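Local coordinates for protein pectinesterase A (Erwinia chrysanthemi, PDB 2NTP) that removes methyl esters from pectin, hydrolysing methylated galacturonan to polygalacturonate and methanol, probably starting plant tissue maceration, at residues G87-I91 against T104-D108. Numbering follows the deposited sequence.
Sequences GSSTI and TIRND
The Thr90 hydroxyl lies above the plane of the Asn107 carboxamide, with OG1 4.1 Å from CG, while the ND2 end of the amide lies 3.1 Å from the Ser88 carbonyl oxygen. ND2 donates to the backbone oxygens of Thr71 and Val131, and OD1 accepts from the Phe109 amide, which fixes the rotation of the buried group. This corner illustrates how, in a right-handed parallel beta-helix, the fold of pectinesterases, a loop packs against a strand of a neighbouring sheet: residues 88-91, leading into strand 91-93, run nearly opposite (172°) to residues 105-107 of strand 103-107. Ser88, whose OG bonds to Thr85 O, carries this loop close to the substrate-binding residues Thr85 and Gln129. On the other side of strand 103-107, the guanidinium of Arg106 meets Asp108 side-on, NE to OD1 and NH2 to OD2, with OD2 in plane at its edge. In the interior, Ile91 and Ile105 cross at about a right angle, CD1 of Ile91 resting 3.7 Å from CG1 of Ile105. Thr90 turns OG1 away from its own carbonyl carbon (chi1 -62°) and donates to Arg106 O at 2.8 Å, the hydroxyl tilted 29° from the carbonyl plane.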
loop_
_atom_site.group_PDB
_atom_site.type_symbol
_atom_site.label_atom_id
_atom_site.label_comp_id
_atom_site.label_asym_id
_atom_site.label_seq_id
_atom_site.Cartn_x
_atom_site.Cartn_y
_atom_site.Cartn_z
ATOM N N GLY A 87 -5.862 -11.395 4.291
ATOM C CA GLY A 87 -5.200 -12.695 4.189
ATOM C C GLY A 87 -4.335 -12.921 2.964
ATOM O O GLY A 87 -3.524 -13.847 2.944
ATOM N N SER A 88 -4.493 -12.076 1.946
ATOM C CA SER A 88 -3.768 -12.234 0.681
ATOM C C SER A 88 -2.346 -11.675 0.712
ATOM O O SER A 88 -1.574 -11.883 -0.230
ATOM C CB SER A 88 -4.537 -11.550 -0.456
ATOM O OG SER A 88 -4.378 -10.137 -0.402
ATOM N N SER A 89 -2.009 -10.954 1.781
ATOM C CA SER A 89 -0.779 -10.168 1.809
ATOM C C SER A 89 0.483 -11.020 1.753
ATOM O O SER A 89 0.585 -12.031 2.445
ATOM C CB SER A 89 -0.736 -9.264 3.039
ATOM O OG SER A 89 0.302 -8.309 2.877
ATOM N N THR A 90 1.448 -10.591 0.940
ATOM C CA THR A 90 2.743 -11.272 0.887
ATOM C C THR A 90 3.485 -11.059 2.205
ATOM O O THR A 90 4.018 -12.009 2.782
ATOM C CB THR A 90 3.586 -10.807 -0.319
ATOM O OG1 THR A 90 2.895 -11.145 -1.529
ATOM C CG2 THR A 90 4.972 -11.480 -0.329
ATOM N N ILE A 91 3.511 -9.814 2.676
ATOM C CA ILE A 91 4.121 -9.486 3.964
ATOM C C ILE A 91 3.107 -8.766 4.846
ATOM O O ILE A 91 2.460 -7.810 4.413
ATOM C CB ILE A 91 5.413 -8.643 3.796
ATOM C CG1 ILE A 91 6.492 -9.469 3.083
ATOM C CG2 ILE A 91 5.925 -8.135 5.161
ATOM C CD1 ILE A 91 7.834 -8.759 2.922
ATOM N N THR A 104 12.441 -5.363 -2.750
ATOM C CA THR A 104 11.150 -5.352 -3.433
ATOM C C THR A 104 10.230 -6.374 -2.778
ATOM O O THR A 104 10.664 -7.482 -2.444
ATOM C CB THR A 104 11.311 -5.674 -4.928
ATOM O OG1 THR A 104 12.172 -4.700 -5.539
ATOM C CG2 THR A 104 9.950 -5.676 -5.641
ATOM N N ILE A 105 8.970 -5.983 -2.586
ATOM C CA ILE A 105 7.924 -6.862 -2.066
ATOM C C ILE A 105 6.814 -6.917 -3.119
ATOM O O ILE A 105 6.281 -5.881 -3.524
ATOM C CB ILE A 105 7.342 -6.340 -0.728
ATOM C CG1 ILE A 105 8.456 -6.152 0.316
ATOM C CG2 ILE A 105 6.261 -7.293 -0.215
ATOM C CD1 ILE A 105 8.065 -5.269 1.513
ATOM N N ARG A 106 6.489 -8.125 -3.573
ATOM C CA ARG A 106 5.509 -8.314 -4.642
ATOM C C ARG A 106 4.362 -9.227 -4.230
ATOM O O ARG A 106 4.562 -10.211 -3.509
ATOM C CB ARG A 106 6.158 -8.935 -5.891
ATOM C CG ARG A 106 7.465 -8.313 -6.355
ATOM C CD ARG A 106 7.781 -8.741 -7.797
ATOM N NE ARG A 106 7.752 -10.196 -7.966
ATOM C CZ ARG A 106 8.718 -10.925 -8.528
ATOM N NH1 ARG A 106 9.817 -10.356 -9.017
ATOM N NH2 ARG A 106 8.577 -12.240 -8.612
ATOM N N ASN A 107 3.162 -8.902 -4.704
ATOM C CA ASN A 107 2.138 -9.928 -4.869
ATOM C C ASN A 107 2.091 -10.280 -6.349
ATOM O O ASN A 107 1.858 -9.414 -7.202
ATOM C CB ASN A 107 0.768 -9.505 -4.335
ATOM C CG ASN A 107 -0.184 -10.693 -4.179
ATOM O OD1 ASN A 107 -0.318 -11.524 -5.085
ATOM N ND2 ASN A 107 -0.845 -10.775 -3.033
ATOM N N ASP A 108 2.361 -11.546 -6.645
ATOM C CA ASP A 108 2.520 -11.988 -8.026
ATOM C C ASP A 108 1.225 -12.512 -8.641
ATOM O O ASP A 108 1.251 -13.103 -9.728
ATOM C CB ASP A 108 3.637 -13.036 -8.132
ATOM C CG ASP A 108 5.023 -12.424 -8.087
ATOM O OD1 ASP A 108 5.158 -11.192 -8.237
ATOM O OD2 ASP A 108 5.991 -13.195 -7.913
#